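Local structure of glycosyl hydrolase BlGH5_18 (Bifidobacterium longum subsp. infantis, 7LQX) at residues V91-A94 / G95-G98; S168-H172 / P173-A177; H203-N206 / D207-Y211; E291-R294 / D295-K299; G338-P342 / I343-F347. The protein probably hydrolyses glycosidic bonds in N-glycans, as a family 5 subfamily 18 glycoside hydrolase of a gut bacterium. All coordinates share one frame; numbering follows the deposited sequence.

Interaction 1. Residues V91-A94 / G95-G98; sequences VHIA and GEQG
H92 and E96 stand one helical turn apart, and the carboxylate arm of E96 leans over the imidazole of H92. CG of E96 lies over one face of the ring, and the carboxylate plane is turned 52° from it. H92 CG is anti to its backbone N (chi1 -170°), which puts the ring out from the helix where the E96 arm can cover it, while E96 keeps CG beside its backbone N and then runs extended, which carries OE2 to 3.2 Å from H92 NE2. Water 1 clasps both groups: it lies 2.7 Å from H92 NE2 and donates to E96 OE2 over 2.8 Å. The other ring nitrogen of H92, ND1, is hydrogen-bonded to E152, so the imidazole is gripped at both nitrogens and its rotation is set. A leucine at H92 would probably cost water 1 its imidazole partner, leave the E152 carboxylate without this bond, and set the E96 arm freer to swing. In the backbone, E96 N donates to H92 O (2.9 Å). G98, at positive phi where a side chain would strike the preceding carbonyl oxygen, is the C-prime residue of a Schellman motif, with M99 N bonded to A94 O and G98 N to G95 O (3.0 Å). The turn thus closes helix 81-96: I93 and Q97 pack against helix 45-57, while V91 rests on A101 and V103 of strand 100-104.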
loop_
_atom_site.group_PDB
_atom_site.type_symbol
_atom_site.label_atom_id
_atom_site.label_comp_id
_atom_site.label_asym_id
_atom_site.label_seq_id
_atom_site.Cartn_x
_atom_site.Cartn_y
_atom_site.Cartn_z
ATOM N N VAL A 91 -5.550 16.498 16.363
ATOM C CA VAL A 91 -6.804 16.967 16.945
ATOM C C VAL A 91 -6.531 17.931 18.090
ATOM O O VAL A 91 -7.150 18.997 18.192
ATOM C CB VAL A 91 -7.651 15.767 17.405
ATOM C CG1 VAL A 91 -8.811 16.246 18.253
ATOM C CG2 VAL A 91 -8.107 14.964 16.207
ATOM N N HIS A 92 -5.601 17.558 18.975
ATOM C CA HIS A 92 -5.252 18.396 20.112
ATOM C C HIS A 92 -4.802 19.775 19.658
ATOM O O HIS A 92 -5.192 20.788 20.250
ATOM C CB HIS A 92 -4.154 17.709 20.923
ATOM C CG HIS A 92 -3.881 18.357 22.242
ATOM N ND1 HIS A 92 -4.767 18.296 23.295
ATOM C CD2 HIS A 92 -2.826 19.083 22.676
ATOM C CE1 HIS A 92 -4.265 18.954 24.325
ATOM N NE2 HIS A 92 -3.089 19.442 23.975
ATOM N N ILE A 93 -3.994 19.835 18.599
ATOM C CA ILE A 93 -3.488 21.113 18.112
ATOM C C ILE A 93 -4.610 21.949 17.512
ATOM O O ILE A 93 -4.680 23.163 17.728
ATOM C CB ILE A 93 -2.336 20.878 17.116
ATOM C CG1 ILE A 93 -1.126 20.283 17.838
ATOM C CG2 ILE A 93 -1.972 22.172 16.417
ATOM C CD1 ILE A 93 -0.035 19.770 16.900
ATOM N N ALA A 94 -5.493 21.327 16.730
ATOM C CA ALA A 94 -6.659 22.057 16.242
ATOM C C ALA A 94 -7.408 22.717 17.393
ATOM O O ALA A 94 -7.772 23.896 17.318
ATOM C CB ALA A 94 -7.574 21.104 15.474
ATOM N N GLY A 95 -7.615 21.976 18.484
ATOM C CA GLY A 95 -8.316 22.533 19.626
ATOM C C GLY A 95 -7.554 23.662 20.290
ATOM O O GLY A 95 -8.150 24.659 20.710
ATOM N N GLU A 96 -6.229 23.516 20.405
ATOM C CA GLU A 96 -5.419 24.583 20.979
ATOM C C GLU A 96 -5.497 25.833 20.121
ATOM O O GLU A 96 -5.372 26.953 20.632
ATOM C CB GLU A 96 -3.965 24.129 21.108
ATOM C CG GLU A 96 -3.742 23.039 22.143
ATOM C CD GLU A 96 -2.302 22.544 22.189
ATOM O OE1 GLU A 96 -1.659 22.441 21.120
ATOM O OE2 GLU A 96 -1.813 22.256 23.303
ATOM N N GLN A 97 -5.705 25.663 18.819
ATOM C CA GLN A 97 -5.828 26.782 17.901
ATOM C C GLN A 97 -7.276 27.202 17.693
ATOM O O GLN A 97 -7.567 27.917 16.727
ATOM C CB GLN A 97 -5.137 26.461 16.572
ATOM C CG GLN A 97 -3.651 26.132 16.711
ATOM C CD GLN A 97 -2.845 27.273 17.304
ATOM O OE1 GLN A 97 -3.064 28.440 16.981
ATOM N NE2 GLN A 97 -1.908 26.937 18.185
ATOM N N GLY A 98 -8.188 26.763 18.568
ATOM C CA GLY A 98 -9.530 27.306 18.634
ATOM C C GLY A 98 -10.583 26.613 17.801
ATOM O O GLY A 98 -11.659 27.188 17.589
HETATM O O HOH W 1 -2.724 21.377 25.820
#

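Interaction 2. Residues S168-H172 / P173-A177. With EDO (1,2-ethanediol), chain C.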
loop_
_atom_site.group_PDB
_atom_site.type_symbol
_atom_site.label_atom_id
_atom_site.label_comp_id
_atom_site.label_asym_id
_atom_site.label_seq_id
_atom_site.Cartn_x
_atom_site.Cartn_y
_atom_site.Cartn_z
ATOM N N SER A 168 -16.369 -0.184 -4.087
ATOM C CA SER A 168 -17.417 -1.191 -4.076
ATOM C C SER A 168 -18.017 -1.513 -5.435
ATOM O O SER A 168 -18.939 -2.339 -5.495
ATOM C CB SER A 168 -18.571 -0.727 -3.170
ATOM O OG SER A 168 -19.337 0.309 -3.787
ATOM N N ASP A 169 -17.566 -0.879 -6.512
ATOM C CA ASP A 169 -18.304 -0.950 -7.769
ATOM C C ASP A 169 -17.381 -0.582 -8.920
ATOM O O ASP A 169 -16.285 -0.047 -8.721
ATOM C CB ASP A 169 -19.510 -0.005 -7.697
ATOM C CG ASP A 169 -20.653 -0.380 -8.641
ATOM O OD1 ASP A 169 -20.539 -1.332 -9.446
ATOM O OD2 ASP A 169 -21.696 0.301 -8.550
ATOM N N ARG A 170 -17.842 -0.897 -10.134
ATOM C CA ARG A 170 -17.193 -0.395 -11.330
ATOM C C ARG A 170 -17.147 1.132 -11.241
ATOM O O ARG A 170 -18.059 1.754 -10.705
ATOM C CB ARG A 170 -17.999 -0.792 -12.568
ATOM C CG ARG A 170 -17.993 -2.278 -12.865
ATOM C CD ARG A 170 -18.929 -2.617 -14.016
ATOM N NE ARG A 170 -18.537 -3.849 -14.694
ATOM C CZ ARG A 170 -17.704 -3.902 -15.732
ATOM N NH1 ARG A 170 -17.167 -2.791 -16.222
ATOM N NH2 ARG A 170 -17.408 -5.070 -16.282
ATOM N N PRO A 171 -16.090 1.761 -11.775
ATOM C CA PRO A 171 -15.012 1.143 -12.547
ATOM C C PRO A 171 -13.754 0.861 -11.738
ATOM O O PRO A 171 -12.656 0.830 -12.299
ATOM C CB PRO A 171 -14.715 2.212 -13.607
ATOM C CG PRO A 171 -14.923 3.482 -12.878
ATOM C CD PRO A 171 -16.060 3.231 -11.891
ATOM N N HIS A 172 -13.887 0.643 -10.442
ATOM C CA HIS A 172 -12.696 0.394 -9.650
ATOM C C HIS A 172 -11.959 -0.818 -10.219
ATOM O O HIS A 172 -12.590 -1.847 -10.489
ATOM C CB HIS A 172 -13.001 0.152 -8.177
ATOM C CG HIS A 172 -11.773 0.235 -7.332
ATOM N ND1 HIS A 172 -10.854 -0.791 -7.257
ATOM C CD2 HIS A 172 -11.254 1.259 -6.623
ATOM C CE1 HIS A 172 -9.844 -0.416 -6.494
ATOM N NE2 HIS A 172 -10.055 0.830 -6.109
ATOM N N PRO A 173 -10.640 -0.747 -10.423
ATOM C CA PRO A 173 -9.957 -1.854 -11.112
ATOM C C PRO A 173 -9.680 -3.073 -10.253
ATOM O O PRO A 173 -9.234 -4.092 -10.800
ATOM C CB PRO A 173 -8.658 -1.216 -11.616
ATOM C CG PRO A 173 -8.422 -0.084 -10.703
ATOM C CD PRO A 173 -9.765 0.427 -10.248
ATOM N N ALA A 174 -9.929 -3.015 -8.950
ATOM C CA ALA A 174 -9.784 -4.169 -8.063
ATOM C C ALA A 174 -10.876 -4.051 -7.003
ATOM O O ALA A 174 -10.622 -3.890 -5.810
ATOM C CB ALA A 174 -8.379 -4.238 -7.461
ATOM N N LYS A 175 -12.122 -4.143 -7.450
ATOM C CA LYS A 175 -13.240 -3.771 -6.611
ATOM C C LYS A 175 -13.500 -4.809 -5.526
ATOM O O LYS A 175 -13.041 -5.956 -5.572
ATOM C CB LYS A 175 -14.501 -3.574 -7.455
ATOM C CG LYS A 175 -15.115 -4.869 -7.971
ATOM C CD LYS A 175 -16.391 -4.627 -8.769
ATOM C CE LYS A 175 -16.125 -3.936 -10.090
ATOM N NZ LYS A 175 -15.364 -4.812 -11.030
HETATM N N MSE A 176 -14.279 -4.373 -4.547
HETATM C CA MSE A 176 -14.738 -5.189 -3.437
HETATM C C MSE A 176 -16.253 -5.281 -3.570
HETATM O O MSE A 176 -16.997 -4.469 -3.012
HETATM C CB MSE A 176 -14.312 -4.541 -2.135
HETATM C CG MSE A 176 -12.794 -4.446 -2.005
HETATM SE SE MSE A 176 -12.354 -3.355 -0.487
HETATM C CE MSE A 176 -10.435 -3.516 -0.569
ATOM N N ALA A 177 -16.703 -6.275 -4.330
ATOM C CA ALA A 177 -18.106 -6.354 -4.702
ATOM C C ALA A 177 -18.977 -6.611 -3.481
ATOM O O ALA A 177 -18.609 -7.363 -2.574
ATOM C CB ALA A 177 -18.315 -7.463 -5.733
HETATM C C1 EDO C . -18.534 5.208 -7.313
HETATM O O1 EDO C . -17.147 5.546 -7.222
HETATM C C2 EDO C . -18.750 4.198 -8.433
HETATM O O2 EDO C . -17.862 3.087 -8.262
HETATM O O HOH W 2 -12.583 -4.663 -10.227
HETATM O O HOH W 3 -14.515 -2.245 -12.372
#
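The carbonyl oxygen of H172 is held by two waters that tie it to K175. Water 3 donates to H172 O at 2.7 Å and accepts from K175 NZ; water 2, 2.8 Å from H172 O, probably also donates to it and accepts from both the backbone N and NZ of K175. A lysine suits this place because its chain can curl: CG sits between the backbone N and the carbonyl carbon (chi1 73°), and bends at chi3 and chi4 lay CE 3.5 Å from R170 N and bring NZ back over the turn. The imidazole of H172 is held at both nitrogens: A174 N donates to ND1 at 2.9 Å, tilted 21° from the ring plane, and NE2 is hydrogen-bonded to D114. P173 lays CD over one face of the ring, 3.6 Å from the centroid, a CH-pi contact. R170 N reaches D169 OD1 from above the carboxylate plane, and the R170 carbonyl oxygen receives O2 of an ethanediol, probably from the crystallisation liquor. The peptide before P171 is cis, which sharpens the bend. T122 and W123 of the second subunit pack on H172, P171 and P173, so this turn contributes to the dimer interface. It belongs to the long loop between strand 155-159 and helix 180-191, one of the beta-to-alpha connections on the catalytic side of a family 5 (beta/alpha)8 barrel.

Interaction 3. Residues H203-N206 / D207-Y211; sequences HSEN and DGVWY. With EDO (1,2-ethanediol), chain C.
Two hydrogen bonds join N206 to the first turn of helix 208-211. G208 N donates to N206 OD1 at 2.9 Å, an Asx turn that caps the helix start, and V209 N donates to N206 O at 3.1 Å, almost straight at 170°. Asparagine suits the cap because, with CG between backbone N and carbonyl carbon (chi1 66°), its short amide folds back over the following peptides. OD1 also receives N165 ND2, while ND2 donates to O1 of the bound ethanediol at 2.9 Å, so both ends of the amide are engaged. A side chain on G208 would collide with OD1. A histidine-carboxylate hydrogen bond lies just before: H203 ND1 donates to E205 OE2 at 2.6 Å, in the ring plane and on the syn lone pair of the carboxylate, and H203 NE2 is taken by the carbonyl of Q221. The apolar contact is between E205 CB and V209 CB, 3.7 Å apart, with V209 CG1 lying 3.8 Å from E205 CB. This buried connection leaves strand 200-202 and enters helix 208-211, with S204 against strand 229-233, E205 on helix 219-224, and W210 and Y211 on helix 248-264.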
loop_
_atom_site.group_PDB
_atom_site.type_symbol
_atom_site.label_atom_id
_atom_site.label_comp_id
_atom_site.label_asym_id
_atom_site.label_seq_id
_atom_site.Cartn_x
_atom_site.Cartn_y
_atom_site.Cartn_z
ATOM N N HIS A 203 -21.019 8.553 7.737
ATOM C CA HIS A 203 -20.382 7.864 6.617
ATOM C C HIS A 203 -20.414 8.782 5.401
ATOM O O HIS A 203 -21.216 9.717 5.325
ATOM C CB HIS A 203 -20.999 6.485 6.332
ATOM C CG HIS A 203 -22.420 6.534 5.894
ATOM N ND1 HIS A 203 -22.792 6.408 4.572
ATOM C CD2 HIS A 203 -23.565 6.700 6.596
ATOM C CE1 HIS A 203 -24.104 6.502 4.478
ATOM N NE2 HIS A 203 -24.596 6.689 5.690
ATOM N N SER A 204 -19.497 8.528 4.468
ATOM C CA SER A 204 -19.280 9.394 3.320
ATOM C C SER A 204 -19.158 8.599 2.034
ATOM O O SER A 204 -18.325 7.690 1.930
ATOM C CB SER A 204 -17.989 10.209 3.509
ATOM O OG SER A 204 -17.450 10.661 2.273
ATOM N N GLU A 205 -19.946 8.991 1.044
ATOM C CA GLU A 205 -19.817 8.494 -0.313
ATOM C C GLU A 205 -19.544 9.646 -1.268
ATOM O O GLU A 205 -19.905 10.799 -1.003
ATOM C CB GLU A 205 -21.102 7.789 -0.734
ATOM C CG GLU A 205 -21.372 6.520 0.049
ATOM C CD GLU A 205 -21.965 6.747 1.438
ATOM O OE1 GLU A 205 -22.925 7.532 1.581
ATOM O OE2 GLU A 205 -21.467 6.103 2.385
ATOM N N ASN A 206 -18.896 9.322 -2.385
ATOM C CA ASN A 206 -18.878 10.234 -3.515
ATOM C C ASN A 206 -20.267 10.270 -4.146
ATOM O O ASN A 206 -21.185 9.556 -3.730
ATOM C CB ASN A 206 -17.766 9.874 -4.500
ATOM C CG ASN A 206 -17.980 8.548 -5.186
ATOM O OD1 ASN A 206 -19.109 8.148 -5.477
ATOM N ND2 ASN A 206 -16.879 7.858 -5.470
ATOM N N ASP A 207 -20.426 11.115 -5.169
ATOM C CA ASP A 207 -21.758 11.362 -5.715
ATOM C C ASP A 207 -22.321 10.178 -6.486
ATOM O O ASP A 207 -23.485 10.243 -6.901
ATOM C CB ASP A 207 -21.820 12.666 -6.520
ATOM C CG ASP A 207 -20.910 12.683 -7.731
ATOM O OD1 ASP A 207 -20.520 11.605 -8.215
ATOM O OD2 ASP A 207 -20.603 13.799 -8.221
ATOM N N GLY A 208 -21.561 9.095 -6.646
ATOM C CA GLY A 208 -22.152 7.866 -7.137
ATOM C C GLY A 208 -23.340 7.406 -6.311
ATOM O O GLY A 208 -24.253 6.763 -6.833
ATOM N N VAL A 209 -23.344 7.717 -5.012
ATOM C CA VAL A 209 -24.473 7.326 -4.173
ATOM C C VAL A 209 -25.767 7.947 -4.685
ATOM O O VAL A 209 -26.833 7.322 -4.616
ATOM C CB VAL A 209 -24.199 7.664 -2.692
ATOM C CG1 VAL A 209 -24.186 9.163 -2.444
ATOM C CG2 VAL A 209 -25.219 6.981 -1.795
ATOM N N TRP A 210 -25.697 9.165 -5.230
ATOM C CA TRP A 210 -26.882 9.867 -5.712
ATOM C C TRP A 210 -27.186 9.581 -7.170
ATOM O O TRP A 210 -28.343 9.670 -7.588
ATOM C CB TRP A 210 -26.727 11.398 -5.540
ATOM C CG TRP A 210 -26.383 11.751 -4.137
ATOM C CD1 TRP A 210 -25.193 12.223 -3.690
ATOM C CD2 TRP A 210 -27.212 11.592 -2.978
ATOM N NE1 TRP A 210 -25.224 12.377 -2.327
ATOM C CE2 TRP A 210 -26.452 11.988 -1.867
ATOM C CE3 TRP A 210 -28.522 11.163 -2.775
ATOM C CZ2 TRP A 210 -26.954 11.965 -0.574
ATOM C CZ3 TRP A 210 -29.016 11.135 -1.487
ATOM C CH2 TRP A 210 -28.234 11.539 -0.406
ATOM N N TYR A 211 -26.177 9.249 -7.953
ATOM C CA TYR A 211 -26.274 9.339 -9.391
ATOM C C TYR A 211 -26.132 8.008 -10.122
ATOM O O TYR A 211 -26.408 7.960 -11.324
ATOM C CB TYR A 211 -25.193 10.303 -9.901
ATOM C CG TYR A 211 -25.329 11.759 -9.496
ATOM C CD1 TYR A 211 -26.527 12.295 -9.032
ATOM C CD2 TYR A 211 -24.242 12.609 -9.616
ATOM C CE1 TYR A 211 -26.619 13.640 -8.718
ATOM C CE2 TYR A 211 -24.333 13.944 -9.302
ATOM C CZ TYR A 211 -25.523 14.459 -8.858
ATOM O OH TYR A 211 -25.637 15.802 -8.553
HETATM C C1 EDO C . -18.534 5.208 -7.313
HETATM O O1 EDO C . -17.147 5.546 -7.222
HETATM C C2 EDO C . -18.750 4.198 -8.433
HETATM O O2 EDO C . -17.862 3.087 -8.262
#

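Interaction 4. Residues E291-R294 / D295-K299; sequences EFCR and DTIAK
E291-R294 and D295-K299 are consecutive turns of one regular alpha helix. Four backbone bonds cross between them, from D295 N to E291 O, T296 N to F292 O, I297 N to C293 O and A298 N to R294 O; the first, at 2.9 Å and 168°, is typical. F292 O has a second donor, since T296 OG1 reaches it at 2.8 Å from the opposite face of the carbonyl plane. That bond follows from the threonine torsion (chi1 -69°), which puts OG1 beside its own backbone N and aims it back down the helix. A threonine can therefore be buried here with its hydroxyl satisfied. The same OG1 sits 3.3 Å above the centre of the F292 ring, which, swung anti to its backbone N (chi1 173°), turns a face to the hydroxyl. Next to this pair C293 SG meets I297 CD1 at 3.8 Å, small against branched, and both rest on W311. R294 points its extended chain to E349, with which it forms a salt bridge. Polar and apolar sides thus divide along helix 289-300, the crossover helix of a right-handed beta-alpha-beta unit between strands 272-277 and 306-312 of the (beta/alpha)8 barrel.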
loop_
_atom_site.group_PDB
_atom_site.type_symbol
_atom_site.label_atom_id
_atom_site.label_comp_id
_atom_site.label_asym_id
_atom_site.label_seq_id
_atom_site.Cartn_x
_atom_site.Cartn_y
_atom_site.Cartn_z
ATOM N N GLU A 291 -15.397 33.796 -7.146
ATOM C CA GLU A 291 -16.815 34.003 -7.429
ATOM C C GLU A 291 -17.586 32.693 -7.366
ATOM O O GLU A 291 -18.722 32.658 -6.881
ATOM C CB GLU A 291 -16.987 34.642 -8.807
ATOM C CG GLU A 291 -16.579 36.104 -8.871
ATOM C CD GLU A 291 -16.271 36.567 -10.285
ATOM O OE1 GLU A 291 -17.039 36.221 -11.208
ATOM O OE2 GLU A 291 -15.253 37.268 -10.473
ATOM N N PHE A 292 -16.996 31.611 -7.868
ATOM C CA PHE A 292 -17.622 30.304 -7.747
ATOM C C PHE A 292 -17.859 29.946 -6.286
ATOM O O PHE A 292 -18.916 29.410 -5.932
ATOM C CB PHE A 292 -16.733 29.253 -8.406
ATOM C CG PHE A 292 -17.208 27.859 -8.181
ATOM C CD1 PHE A 292 -18.177 27.309 -9.003
ATOM C CD2 PHE A 292 -16.717 27.106 -7.135
ATOM C CE1 PHE A 292 -18.626 26.025 -8.796
ATOM C CE2 PHE A 292 -17.172 25.834 -6.918
ATOM C CZ PHE A 292 -18.134 25.293 -7.749
ATOM N N CYS A 293 -16.878 30.225 -5.428
ATOM C CA CYS A 293 -17.001 29.938 -4.004
ATOM C C CYS A 293 -18.152 30.723 -3.391
ATOM O O CYS A 293 -19.030 30.150 -2.735
ATOM C CB CYS A 293 -15.669 30.277 -3.331
ATOM S SG CYS A 293 -15.646 30.208 -1.531
ATOM N N ARG A 294 -18.178 32.036 -3.620
ATOM C CA ARG A 294 -19.232 32.857 -3.043
ATOM C C ARG A 294 -20.605 32.427 -3.545
ATOM O O ARG A 294 -21.547 32.281 -2.759
ATOM C CB ARG A 294 -18.995 34.328 -3.367
ATOM C CG ARG A 294 -17.735 34.913 -2.764
ATOM C CD ARG A 294 -17.705 36.434 -2.939
ATOM N NE ARG A 294 -16.444 37.025 -2.496
ATOM C CZ ARG A 294 -15.399 37.252 -3.287
ATOM N NH1 ARG A 294 -15.459 36.958 -4.579
ATOM N NH2 ARG A 294 -14.293 37.784 -2.785
ATOM N N ASP A 295 -20.750 32.248 -4.861
ATOM C CA ASP A 295 -22.058 31.923 -5.419
ATOM C C ASP A 295 -22.519 30.537 -4.987
ATOM O O ASP A 295 -23.700 30.331 -4.688
ATOM C CB ASP A 295 -21.996 31.990 -6.946
ATOM C CG ASP A 295 -21.972 33.409 -7.477
ATOM O OD1 ASP A 295 -22.250 34.361 -6.715
ATOM O OD2 ASP A 295 -21.681 33.565 -8.679
ATOM N N THR A 296 -21.600 29.571 -4.961
ATOM C CA THR A 296 -21.963 28.226 -4.527
ATOM C C THR A 296 -22.473 28.229 -3.096
ATOM O O THR A 296 -23.465 27.563 -2.784
ATOM C CB THR A 296 -20.768 27.286 -4.667
ATOM O OG1 THR A 296 -20.497 27.082 -6.058
ATOM C CG2 THR A 296 -21.038 25.937 -4.025
ATOM N N ILE A 297 -21.811 28.976 -2.213
ATOM C CA ILE A 297 -22.216 29.010 -0.813
ATOM C C ILE A 297 -23.516 29.777 -0.639
ATOM O O ILE A 297 -24.408 29.340 0.096
ATOM C CB ILE A 297 -21.078 29.558 0.066
ATOM C CG1 ILE A 297 -19.922 28.557 0.066
ATOM C CG2 ILE A 297 -21.579 29.817 1.482
ATOM C CD1 ILE A 297 -18.633 29.113 0.627
ATOM N N ALA A 298 -23.662 30.914 -1.315
ATOM C CA ALA A 298 -24.914 31.655 -1.210
ATOM C C ALA A 298 -26.093 30.807 -1.665
ATOM O O ALA A 298 -27.187 30.888 -1.092
ATOM C CB ALA A 298 -24.832 32.936 -2.031
ATOM N N LYS A 299 -25.901 29.988 -2.698
ATOM C CA LYS A 299 -26.968 29.089 -3.121
ATOM C C LYS A 299 -27.170 27.964 -2.113
ATOM O O LYS A 299 -28.303 27.668 -1.722
ATOM C CB LYS A 299 -26.692 28.543 -4.523
ATOM C CG LYS A 299 -26.915 29.585 -5.632
ATOM C CD LYS A 299 -26.809 28.991 -7.030
ATOM C CE LYS A 299 -27.032 30.014 -8.108
ATOM N NZ LYS A 299 -27.294 29.352 -9.428
#

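Interaction 5. Residues G338-P342 / I343-F347; sequences GNIKP and IGRAF
I340 lies across R345 at about a right angle, its CG2 over one face of the guanidinium, 3.4 Å above the plane and nearest to NH1. Its other branch, with CG1 anti to the backbone N (chi1 -167°), runs out to CD1, which touches R345 CG at 3.7 Å. A beta-branched residue suits the place because its two arms cover two parts of one arginine: the methylene stem and the charged end. R345 runs extended from CG to NE, across the isoleucine, CG beside its backbone N. A serine at I340 would probably leave that guanidinium face without its apolar cover and the arginine arm freer to turn. The third residue, P342, opens the helix just after K341 at the N-cap. Proline fits this first helical position, where no backbone hydrogen is called on, and P342 O takes A346 N at 3.0 Å. K341 O receives R345 N at 3.2 Å and a weak bond from G344 N. A CB on G344 would clash with I340 CG1, which explains the glycine. Beyond them P342 packs on P290, while I340 touches L58 and K341 NZ forms a salt bridge with D316. Chemically, hydrocarbon shelters part of an arginine whose charge finds no acid in the contact; the backbone bonds of K341 and P342 begin the helix, while the I340-R345 side-chain pair meets by van der Waals contact.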
loop_
_atom_site.group_PDB
_atom_site.type_symbol
_atom_site.label_atom_id
_atom_site.label_comp_id
_atom_site.label_asym_id
_atom_site.label_seq_id
_atom_site.Cartn_x
_atom_site.Cartn_y
_atom_site.Cartn_z
ATOM N N GLY A 338 2.051 28.561 1.994
ATOM C CA GLY A 338 1.302 28.924 3.172
ATOM C C GLY A 338 0.578 30.245 3.107
ATOM O O GLY A 338 0.013 30.670 4.122
ATOM N N ASN A 339 0.555 30.901 1.958
ATOM C CA ASN A 339 -0.013 32.236 1.849
ATOM C C ASN A 339 -1.416 32.206 1.279
ATOM O O ASN A 339 -1.721 31.426 0.374
ATOM C CB ASN A 339 0.902 33.089 0.986
ATOM C CG ASN A 339 2.265 33.222 1.599
ATOM O OD1 ASN A 339 2.380 33.501 2.793
ATOM N ND2 ASN A 339 3.305 32.971 0.819
ATOM N N ILE A 340 -2.279 33.054 1.840
ATOM C CA ILE A 340 -3.690 33.024 1.487
ATOM C C ILE A 340 -3.880 33.359 0.015
ATOM O O ILE A 340 -3.210 34.240 -0.544
ATOM C CB ILE A 340 -4.455 33.995 2.404
ATOM C CG1 ILE A 340 -5.960 33.765 2.293
ATOM C CG2 ILE A 340 -4.119 35.444 2.075
ATOM C CD1 ILE A 340 -6.782 34.630 3.244
ATOM N N LYS A 341 -4.789 32.655 -0.615
ATOM C CA LYS A 341 -5.168 32.882 -1.996
ATOM C C LYS A 341 -6.470 33.660 -2.063
ATOM O O LYS A 341 -7.206 33.757 -1.073
ATOM C CB LYS A 341 -5.341 31.536 -2.707
ATOM C CG LYS A 341 -4.068 30.713 -2.732
ATOM C CD LYS A 341 -4.285 29.248 -3.086
ATOM C CE LYS A 341 -4.880 29.056 -4.469
ATOM N NZ LYS A 341 -5.151 27.615 -4.740
ATOM N N PRO A 342 -6.793 34.238 -3.223
ATOM C CA PRO A 342 -8.061 34.977 -3.330
ATOM C C PRO A 342 -9.269 34.162 -2.903
ATOM O O PRO A 342 -10.174 34.698 -2.256
ATOM C CB PRO A 342 -8.093 35.386 -4.809
ATOM C CG PRO A 342 -6.638 35.534 -5.161
ATOM C CD PRO A 342 -5.963 34.387 -4.438
ATOM N N ILE A 343 -9.306 32.870 -3.226
ATOM C CA ILE A 343 -10.444 32.054 -2.807
ATOM C C ILE A 343 -10.507 31.925 -1.286
ATOM O O ILE A 343 -11.599 31.817 -0.713
ATOM C CB ILE A 343 -10.433 30.679 -3.513
ATOM C CG1 ILE A 343 -11.757 29.945 -3.254
ATOM C CG2 ILE A 343 -9.238 29.844 -3.056
ATOM C CD1 ILE A 343 -11.877 28.640 -4.010
ATOM N N GLY A 344 -9.354 31.918 -0.611
ATOM C CA GLY A 344 -9.353 31.897 0.844
ATOM C C GLY A 344 -10.011 33.129 1.438
ATOM O O GLY A 344 -10.793 33.039 2.392
ATOM N N ARG A 345 -9.723 34.295 0.864
ATOM C CA ARG A 345 -10.395 35.513 1.303
ATOM C C ARG A 345 -11.897 35.427 1.057
ATOM O O ARG A 345 -12.699 35.854 1.898
ATOM C CB ARG A 345 -9.785 36.723 0.586
ATOM C CG ARG A 345 -8.290 36.911 0.809
ATOM C CD ARG A 345 -7.709 38.067 -0.045
ATOM N NE ARG A 345 -6.255 38.174 0.038
ATOM C CZ ARG A 345 -5.602 38.671 1.083
ATOM N NH1 ARG A 345 -4.280 38.730 1.075
ATOM N NH2 ARG A 345 -6.271 39.102 2.142
ATOM N N ALA A 346 -12.303 34.854 -0.079
ATOM C CA ALA A 346 -13.728 34.721 -0.365
ATOM C C ALA A 346 -14.407 33.792 0.634
ATOM O O ALA A 346 -15.509 34.089 1.112
ATOM C CB ALA A 346 -13.937 34.211 -1.791
ATOM N N PHE A 347 -13.777 32.663 0.953
ATOM C CA PHE A 347 -14.383 31.730 1.898
ATOM C C PHE A 347 -14.483 32.348 3.283
ATOM O O PHE A 347 -15.502 32.180 3.964
ATOM C CB PHE A 347 -13.592 30.427 1.928
ATOM C CG PHE A 347 -14.297 29.296 2.634
ATOM C CD1 PHE A 347 -15.564 28.893 2.239
ATOM C CD2 PHE A 347 -13.683 28.618 3.668
ATOM C CE1 PHE A 347 -16.210 27.841 2.871
ATOM C CE2 PHE A 347 -14.328 27.564 4.298
ATOM C CZ PHE A 347 -15.589 27.182 3.897
#

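Overall arrangement
The interactions follow one another along the chain from 1 to 5, spread round a (beta/alpha)8 barrel. Interaction 1 ends helix 81-96; interactions 2 and 3 sit in the loops after strands 155-159 and 200-202, centres about 15 Å apart, and share one ethanediol, which bridges R170 and N206. Interactions 4 and 5, centres about 14 Å apart, are the one touching pair: I297 and C293 of helix 289-300 pack on F347 and I343 of helix 342-354. They lie across the chain centre from interaction 2, centres about 34 and 37 Å away. Helix-helix packing in the outer shell is thus separate from the loops beyond the strand ends, one of which meets the second subunit.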